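Delta (Bacillus subtilis, PDB 3ZH9) probably opens the ring of the beta sliding clamp, serving as the wrench of the ATP-driven clamp loader that places the clamp on primed DNA. Local coordinates at residues Leu176-Asn179 with Ser184-Gln187; Glu216-Glu221 with Tyr239-Gln244; Phe220-Lys225 with Ala253-Gln258. One frame throughout, in Å; residues are numbered along the deposited sequence.

In the fold
After the N-terminal part with its five-stranded parallel sheet, the chain enters a run of helices. Interaction 1 closes the short turn between helix 168-177 and helix 182-195, and is complete before the other two begin. Helix 215-227 then serves both remaining contacts. Interaction 2 folds helix 231-243 back beside it, and interaction 3 brings up the next helix, 248-269; the two loops start from overlapping parts of helix 215-227, sharing Phe220 and Glu221, and that of interaction 3 closes later. Their centres lie about 9 Å apart, and Ile219 touches Leu254 and Ile255. Asn179 links interaction 1 to this group through a hydrogen bond to Glu216, tying the earlier helices to the C-terminal bundle.

Interaction 1. Residues Leu176-Asn179 with Ser184-Gln187; sequences LLVN and SIFQ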
loop_
_atom_site.group_PDB
_atom_site.type_symbol
_atom_site.label_atom_id
_atom_site.label_comp_id
_atom_site.label_asym_id
_atom_site.label_seq_id
_atom_site.Cartn_x
_atom_site.Cartn_y
_atom_site.Cartn_z
ATOM N N LEU A 176 -5.018 0.143 13.866
ATOM C CA LEU A 176 -4.070 -0.597 14.699
ATOM C C LEU A 176 -4.066 -2.102 14.376
ATOM O O LEU A 176 -3.008 -2.726 14.263
ATOM C CB LEU A 176 -4.429 -0.408 16.180
ATOM C CG LEU A 176 -3.682 -1.291 17.190
ATOM C CD1 LEU A 176 -2.310 -0.717 17.473
ATOM C CD2 LEU A 176 -4.462 -1.423 18.489
ATOM N N LEU A 177 -5.260 -2.677 14.256
ATOM C CA LEU A 177 -5.420 -4.118 14.112
ATOM C C LEU A 177 -4.812 -4.631 12.815
ATOM O O LEU A 177 -4.283 -5.736 12.762
ATOM C CB LEU A 177 -6.905 -4.507 14.167
ATOM C CG LEU A 177 -7.594 -4.465 15.535
ATOM C CD1 LEU A 177 -9.100 -4.646 15.366
ATOM C CD2 LEU A 177 -7.022 -5.508 16.486
ATOM N N VAL A 178 -4.897 -3.834 11.758
ATOM C CA VAL A 178 -4.423 -4.311 10.473
ATOM C C VAL A 178 -3.079 -3.689 10.143
ATOM O O VAL A 178 -2.610 -3.768 9.002
ATOM C CB VAL A 178 -5.452 -4.073 9.345
ATOM C CG1 VAL A 178 -6.766 -4.799 9.693
ATOM C CG2 VAL A 178 -5.677 -2.585 9.115
ATOM N N ASN A 179 -2.461 -3.094 11.161
ATOM C CA ASN A 179 -1.127 -2.511 11.018
ATOM C C ASN A 179 -1.067 -1.458 9.923
ATOM O O ASN A 179 -0.058 -1.351 9.228
ATOM C CB ASN A 179 -0.086 -3.593 10.710
ATOM C CG ASN A 179 1.280 -3.294 11.336
ATOM O OD1 ASN A 179 1.364 -2.696 12.406
ATOM N ND2 ASN A 179 2.349 -3.703 10.663
ATOM N N SER A 184 -6.073 -3.600 3.627
ATOM C CA SER A 184 -6.715 -4.300 4.731
ATOM C C SER A 184 -7.823 -3.456 5.342
ATOM O O SER A 184 -8.892 -3.967 5.675
ATOM C CB SER A 184 -5.689 -4.674 5.800
ATOM O OG SER A 184 -4.652 -5.447 5.231
ATOM N N ILE A 185 -7.576 -2.160 5.483
ATOM C CA ILE A 185 -8.610 -1.265 5.978
ATOM C C ILE A 185 -9.819 -1.270 5.032
ATOM O O ILE A 185 -10.956 -1.305 5.478
ATOM C CB ILE A 185 -8.086 0.173 6.146
ATOM C CG1 ILE A 185 -7.059 0.244 7.272
ATOM C CG2 ILE A 185 -9.228 1.125 6.451
ATOM C CD1 ILE A 185 -6.089 1.407 7.128
ATOM N N PHE A 186 -9.559 -1.245 3.724
ATOM C CA PHE A 186 -10.629 -1.218 2.744
ATOM C C PHE A 186 -11.445 -2.499 2.864
ATOM O O PHE A 186 -12.666 -2.487 2.960
ATOM C CB PHE A 186 -10.058 -1.074 1.318
ATOM C CG PHE A 186 -11.114 -1.047 0.256
ATOM C CD1 PHE A 186 -11.675 -2.225 -0.214
ATOM C CD2 PHE A 186 -11.563 0.160 -0.263
ATOM C CE1 PHE A 186 -12.669 -2.200 -1.210
ATOM C CE2 PHE A 186 -12.556 0.201 -1.243
ATOM C CZ PHE A 186 -13.113 -0.981 -1.721
ATOM N N GLN A 187 -10.745 -3.615 2.868
ATOM C CA GLN A 187 -11.382 -4.898 3.045
ATOM C C GLN A 187 -12.229 -4.988 4.333
ATOM O O GLN A 187 -13.382 -5.421 4.297
ATOM C CB GLN A 187 -10.324 -5.993 2.999
ATOM C CG GLN A 187 -10.847 -7.373 3.356
ATOM C CD GLN A 187 -9.776 -8.445 3.256
ATOM O OE1 GLN A 187 -8.700 -8.218 2.694
ATOM N NE2 GLN A 187 -10.066 -9.621 3.803
HETATM O O HOH W 1 -3.005 -6.330 7.570
#
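Val178 packs against Ser184 and Ile185 where helix 168-177 ends in a Schellman motif and a short turn leads into helix 182-195. The tight part is apolar. CG2 of Val178 lies 3.6 Å from CG1 of Ile185, the two side chains crossing at about a right angle, and CB of Val178 sits equally near CB of Ser184, at 3.6 Å. With chi1 at -59°, Val178 places CG2 between its backbone N and carbonyl carbon, where it also borders the Ser184 CB. Ile185 continues this layer into helix 148-160, touching Thr151, Phe154 and Thr155.

The looser side is polar and hydrated. Here a water bridges the polar atoms of Val178 and Ser184: it donates to the carbonyl O of Val178, and the serine hydroxyl is its second partner. A sulfate ion is bound near the same serine, probably taken up from the crystallisation liquor. Asn179, with positive phi (57°), is the C-prime residue of the motif; its backbone N bonds to Leu176 O, and its side chain reaches on to Glu216. The water stands 3.0 Å from both Val178 O and Ser184 OG.

Interaction 2. Residues Glu216-Glu221 with Tyr239-Gln244; sequences EQNIFE and YDLLKQ
Leu241 spreads its two methyl groups over neighbouring residues of helix 215-227, one meeting Ile219 and the other Asn218. The apolar component is a methyl-to-methyl touch, CD1 of Leu241 lying 3.8 Å from CD1 of Ile219. These side chains cross at about a right angle. Ile219 reaches the contact by its outer end: CG1 lies anti to the carbonyl carbon (chi1 -62°), and the further bend at chi2, -39°, carries CD1 toward the leucine. Leu241 also touches Ile251 of helix 248-269, while Ile219 packs on Leu254 and Ile255, so a third helix borders this hydrophobic patch.

The mixed component is looser. CD2 of Leu241 is 4.1 Å from both ND2 and CB of Asn218, touching the asparagine at these two atoms as the side chains slide past each other in opposite directions. This is van der Waals contact between a methyl group and the CB and amide nitrogen of Asn218, which also touches Arg213 on the preceding loop.

Backbone bonding shapes both helices here: Phe220 N donates to Glu216 O, and Gln244 N to Asp240 O just where helix 231-243 gives out. With one leucine bridging to two consecutive residues, the arrangement is that of a sparsely joined helical hairpin within the all-helical C-terminal domain of the clamp-loader delta subunit.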
loop_
_atom_site.group_PDB
_atom_site.type_symbol
_atom_site.label_atom_id
_atom_site.label_comp_id
_atom_site.label_asym_id
_atom_site.label_seq_id
_atom_site.Cartn_x
_atom_site.Cartn_y
_atom_site.Cartn_z
ATOM N N GLU A 216 0.997 -9.986 11.294
ATOM C CA GLU A 216 2.086 -9.022 11.262
ATOM C C GLU A 216 1.973 -8.044 12.426
ATOM O O GLU A 216 2.979 -7.607 12.991
ATOM C CB GLU A 216 2.091 -8.263 9.930
ATOM C CG GLU A 216 3.177 -7.199 9.840
ATOM C CD GLU A 216 3.139 -6.411 8.534
ATOM O OE1 GLU A 216 2.263 -5.525 8.395
ATOM O OE2 GLU A 216 3.993 -6.675 7.655
ATOM N N GLN A 217 0.749 -7.692 12.796
ATOM C CA GLN A 217 0.567 -6.827 13.955
ATOM C C GLN A 217 0.908 -7.595 15.234
ATOM O O GLN A 217 1.529 -7.048 16.166
ATOM C CB GLN A 217 -0.862 -6.283 14.005
ATOM C CG GLN A 217 -1.283 -5.814 15.389
ATOM C CD GLN A 217 -0.613 -4.526 15.785
ATOM O OE1 GLN A 217 -0.123 -3.798 14.933
ATOM N NE2 GLN A 217 -0.584 -4.238 17.079
ATOM N N ASN A 218 0.513 -8.867 15.279
ATOM C CA ASN A 218 0.854 -9.716 16.421
ATOM C C ASN A 218 2.370 -9.815 16.610
ATOM O O ASN A 218 2.871 -9.667 17.730
ATOM C CB ASN A 218 0.220 -11.102 16.291
ATOM C CG ASN A 218 -1.195 -11.151 16.862
ATOM O OD1 ASN A 218 -1.457 -10.624 17.944
ATOM N ND2 ASN A 218 -2.111 -11.755 16.128
ATOM N N ILE A 219 3.092 -10.042 15.513
ATOM C CA ILE A 219 4.563 -10.066 15.546
ATOM C C ILE A 219 5.111 -8.756 16.103
ATOM O O ILE A 219 5.967 -8.756 16.991
ATOM C CB ILE A 219 5.176 -10.307 14.141
ATOM C CG1 ILE A 219 4.760 -11.671 13.586
ATOM C CG2 ILE A 219 6.704 -10.146 14.171
ATOM C CD1 ILE A 219 4.719 -12.769 14.619
ATOM N N PHE A 220 4.617 -7.631 15.589
ATOM C CA PHE A 220 5.042 -6.337 16.115
ATOM C C PHE A 220 4.870 -6.289 17.633
ATOM O O PHE A 220 5.786 -5.913 18.374
ATOM C CB PHE A 220 4.263 -5.180 15.464
ATOM C CG PHE A 220 4.600 -3.830 16.043
ATOM C CD1 PHE A 220 5.783 -3.189 15.700
ATOM C CD2 PHE A 220 3.751 -3.214 16.946
ATOM C CE1 PHE A 220 6.107 -1.952 16.240
ATOM C CE2 PHE A 220 4.069 -1.985 17.488
ATOM C CZ PHE A 220 5.254 -1.354 17.137
ATOM N N GLU A 221 3.691 -6.675 18.091
ATOM C CA GLU A 221 3.355 -6.582 19.514
ATOM C C GLU A 221 4.189 -7.539 20.339
ATOM O O GLU A 221 4.617 -7.216 21.455
ATOM C CB GLU A 221 1.866 -6.868 19.743
ATOM C CG GLU A 221 0.946 -5.709 19.378
ATOM C CD GLU A 221 1.244 -4.441 20.174
ATOM O OE1 GLU A 221 1.943 -4.525 21.211
ATOM O OE2 GLU A 221 0.779 -3.356 19.755
ATOM N N TYR A 239 1.935 -18.047 22.246
ATOM C CA TYR A 239 1.097 -19.227 22.363
ATOM C C TYR A 239 -0.106 -19.147 21.425
ATOM O O TYR A 239 -0.390 -20.095 20.691
ATOM C CB TYR A 239 0.623 -19.414 23.806
ATOM C CG TYR A 239 -0.185 -20.673 24.018
ATOM C CD1 TYR A 239 0.370 -21.928 23.776
ATOM C CD2 TYR A 239 -1.502 -20.615 24.464
ATOM C CE1 TYR A 239 -0.366 -23.098 23.979
ATOM C CE2 TYR A 239 -2.244 -21.777 24.665
ATOM C CZ TYR A 239 -1.664 -23.014 24.423
ATOM O OH TYR A 239 -2.391 -24.166 24.617
ATOM N N ASP A 240 -0.799 -18.009 21.450
ATOM C CA ASP A 240 -1.975 -17.802 20.604
ATOM C C ASP A 240 -1.656 -18.047 19.133
ATOM O O ASP A 240 -2.451 -18.646 18.417
ATOM C CB ASP A 240 -2.556 -16.393 20.783
ATOM C CG ASP A 240 -3.281 -16.224 22.102
ATOM O OD1 ASP A 240 -3.791 -17.235 22.635
ATOM O OD2 ASP A 240 -3.345 -15.079 22.604
ATOM N N LEU A 241 -0.500 -17.575 18.683
ATOM C CA LEU A 241 -0.073 -17.847 17.311
ATOM C C LEU A 241 -0.044 -19.348 17.015
ATOM O O LEU A 241 -0.684 -19.817 16.069
ATOM C CB LEU A 241 1.286 -17.207 17.034
ATOM C CG LEU A 241 1.179 -15.681 17.072
ATOM C CD1 LEU A 241 2.515 -15.013 16.799
ATOM C CD2 LEU A 241 0.106 -15.212 16.082
ATOM N N LEU A 242 0.692 -20.096 17.833
ATOM C CA LEU A 242 0.770 -21.547 17.691
ATOM C C LEU A 242 -0.619 -22.156 17.755
ATOM O O LEU A 242 -0.937 -23.069 16.995
ATOM C CB LEU A 242 1.636 -22.147 18.800
ATOM C CG LEU A 242 3.062 -21.603 18.866
ATOM C CD1 LEU A 242 3.697 -21.926 20.205
ATOM C CD2 LEU A 242 3.879 -22.158 17.733
ATOM N N LYS A 243 -1.437 -21.636 18.665
ATOM C CA LYS A 243 -2.750 -22.204 18.961
ATOM C C LYS A 243 -3.722 -22.044 17.793
ATOM O O LYS A 243 -4.631 -22.862 17.622
ATOM C CB LYS A 243 -3.327 -21.588 20.242
ATOM C CG LYS A 243 -4.190 -22.534 21.057
ATOM C CD LYS A 243 -4.810 -21.825 22.250
ATOM N N GLN A 244 -3.533 -20.996 16.991
ATOM C CA GLN A 244 -4.299 -20.840 15.753
ATOM C C GLN A 244 -3.492 -21.392 14.580
ATOM O O GLN A 244 -3.655 -20.983 13.432
ATOM C CB GLN A 244 -4.753 -19.386 15.529
ATOM C CG GLN A 244 -3.640 -18.363 15.415
ATOM C CD GLN A 244 -4.125 -16.944 15.674
ATOM O OE1 GLN A 244 -5.002 -16.716 16.511
ATOM N NE2 GLN A 244 -3.554 -15.983 14.955
#

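Interaction 3. Residues Phe220-Lys225 with Ala253-Gln258; sequences FELINK and ALISNQ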
loop_
_atom_site.group_PDB
_atom_site.type_symbol
_atom_site.label_atom_id
_atom_site.label_comp_id
_atom_site.label_asym_id
_atom_site.label_seq_id
_atom_site.Cartn_x
_atom_site.Cartn_y
_atom_site.Cartn_z
ATOM N N PHE A 220 4.617 -7.631 15.589
ATOM C CA PHE A 220 5.042 -6.337 16.115
ATOM C C PHE A 220 4.870 -6.289 17.633
ATOM O O PHE A 220 5.786 -5.913 18.374
ATOM C CB PHE A 220 4.263 -5.180 15.464
ATOM C CG PHE A 220 4.600 -3.830 16.043
ATOM C CD1 PHE A 220 5.783 -3.189 15.700
ATOM C CD2 PHE A 220 3.751 -3.214 16.946
ATOM C CE1 PHE A 220 6.107 -1.952 16.240
ATOM C CE2 PHE A 220 4.069 -1.985 17.488
ATOM C CZ PHE A 220 5.254 -1.354 17.137
ATOM N N GLU A 221 3.691 -6.675 18.091
ATOM C CA GLU A 221 3.355 -6.582 19.514
ATOM C C GLU A 221 4.189 -7.539 20.339
ATOM O O GLU A 221 4.617 -7.216 21.455
ATOM C CB GLU A 221 1.866 -6.868 19.743
ATOM C CG GLU A 221 0.946 -5.709 19.378
ATOM C CD GLU A 221 1.244 -4.441 20.174
ATOM O OE1 GLU A 221 1.943 -4.525 21.211
ATOM O OE2 GLU A 221 0.779 -3.356 19.755
ATOM N N LEU A 222 4.411 -8.729 19.794
ATOM C CA LEU A 222 5.236 -9.705 20.479
ATOM C C LEU A 222 6.600 -9.091 20.760
ATOM O O LEU A 222 7.182 -9.313 21.813
ATOM C CB LEU A 222 5.403 -10.944 19.611
ATOM C CG LEU A 222 6.443 -11.959 20.079
ATOM C CD1 LEU A 222 6.116 -12.433 21.483
ATOM C CD2 LEU A 222 6.484 -13.126 19.097
ATOM N N ILE A 223 7.109 -8.308 19.815
ATOM C CA ILE A 223 8.432 -7.723 19.979
ATOM C C ILE A 223 8.396 -6.587 20.990
ATOM O O ILE A 223 9.339 -6.416 21.772
ATOM C CB ILE A 223 9.048 -7.275 18.630
ATOM C CG1 ILE A 223 9.443 -8.499 17.808
ATOM C CG2 ILE A 223 10.283 -6.409 18.858
ATOM C CD1 ILE A 223 9.610 -8.210 16.320
ATOM N N ASN A 224 7.310 -5.815 21.000
ATOM C CA ASN A 224 7.161 -4.792 22.042
ATOM C C ASN A 224 7.180 -5.393 23.436
ATOM O O ASN A 224 7.907 -4.936 24.314
ATOM C CB ASN A 224 5.874 -4.000 21.868
ATOM C CG ASN A 224 6.061 -2.790 21.002
ATOM O OD1 ASN A 224 7.187 -2.336 20.781
ATOM N ND2 ASN A 224 4.960 -2.258 20.496
ATOM N N LYS A 225 6.369 -6.424 23.630
ATOM C CA LYS A 225 6.247 -7.063 24.929
ATOM C C LYS A 225 7.576 -7.623 25.390
ATOM O O LYS A 225 7.922 -7.521 26.565
ATOM C CB LYS A 225 5.190 -8.157 24.877
ATOM C CG LYS A 225 3.810 -7.615 24.606
ATOM C CD LYS A 225 3.461 -6.520 25.609
ATOM C CE LYS A 225 2.245 -5.714 25.152
ATOM N NZ LYS A 225 1.906 -4.615 26.105
ATOM N N ALA A 253 10.112 -16.238 10.221
ATOM C CA ALA A 253 10.403 -15.397 9.069
ATOM C C ALA A 253 9.901 -13.975 9.292
ATOM O O ALA A 253 10.623 -13.016 9.047
ATOM C CB ALA A 253 9.777 -15.993 7.804
ATOM N N LEU A 254 8.662 -13.837 9.758
ATOM C CA LEU A 254 8.111 -12.514 10.061
ATOM C C LEU A 254 8.873 -11.782 11.188
ATOM O O LEU A 254 9.075 -10.576 11.124
ATOM C CB LEU A 254 6.628 -12.623 10.421
ATOM C CG LEU A 254 5.724 -13.260 9.355
ATOM C CD1 LEU A 254 4.287 -13.401 9.863
ATOM C CD2 LEU A 254 5.754 -12.500 8.036
ATOM N N ILE A 255 9.254 -12.515 12.229
ATOM C CA ILE A 255 10.068 -11.953 13.287
ATOM C C ILE A 255 11.368 -11.463 12.649
ATOM O O ILE A 255 11.782 -10.326 12.843
ATOM C CB ILE A 255 10.344 -12.997 14.384
ATOM C CG1 ILE A 255 9.043 -13.330 15.119
ATOM C CG2 ILE A 255 11.408 -12.486 15.370
ATOM C CD1 ILE A 255 9.134 -14.568 16.028
ATOM N N SER A 256 11.975 -12.322 11.841
ATOM C CA SER A 256 13.195 -11.974 11.124
ATOM C C SER A 256 13.025 -10.712 10.265
ATOM O O SER A 256 13.858 -9.813 10.312
ATOM C CB SER A 256 13.665 -13.168 10.272
ATOM O OG SER A 256 14.882 -12.867 9.612
ATOM N N ASN A 257 11.954 -10.643 9.478
ATOM C CA ASN A 257 11.704 -9.464 8.648
ATOM C C ASN A 257 11.608 -8.168 9.480
ATOM O O ASN A 257 12.026 -7.096 9.041
ATOM C CB ASN A 257 10.403 -9.625 7.838
ATOM C CG ASN A 257 10.440 -10.805 6.868
ATOM O OD1 ASN A 257 11.501 -11.222 6.397
ATOM N ND2 ASN A 257 9.263 -11.345 6.559
ATOM N N GLN A 258 11.006 -8.255 10.657
ATOM C CA GLN A 258 10.847 -7.073 11.489
ATOM C C GLN A 258 12.178 -6.651 12.098
ATOM O O GLN A 258 12.482 -5.457 12.170
ATOM C CB GLN A 258 9.790 -7.280 12.572
ATOM C CG GLN A 258 9.557 -6.053 13.482
ATOM C CD GLN A 258 8.994 -4.823 12.758
ATOM O OE1 GLN A 258 8.656 -4.874 11.573
ATOM N NE2 GLN A 258 8.893 -3.709 13.483
#
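This is a buried helix-helix contact in the C-terminal domain, where helix 248-269 crosses helix 215-227 at -68°, with 10.6 Å between the axes of the short segments. Such a steep crossing confines the meeting to a few side chains, chief among them Ile223 and Gln258. CD1 of Ile223 rests on the aliphatic stem of the glutamine, 3.6 Å from its CG and 3.9 Å from its CB. Leu222 and Ile255 add a looser apolar touch, CD2 of Leu222 and CD1 of Ile255 being 4.3 Å apart; Leu222 packs in addition on Ser234 and Ile237 of helix 231-243.

Beyond the stem, the Gln258 chain bends at chi2 (64°) and presents its amide to Phe220. NE2 of Gln258 lies 3.9 Å from CD1 of Phe220, at the edge of the ring and in its plane, while the planes of ring and amide stand 84° apart. The amide thus borders the ring without lying over its face. Its polar partners come from helix 286-296: NE2 is hydrogen-bonded to Gln295 OE1, and OE1 receives a weak bond from Arg288. Gln295 also binds the side chain of Asn224.

Gln258 therefore plays two chemical roles at once. Its methylenes join the hydrophobic layer, and its buried amide, satisfied by Gln295 and more weakly by Arg288, couples this helix pair to a third helix.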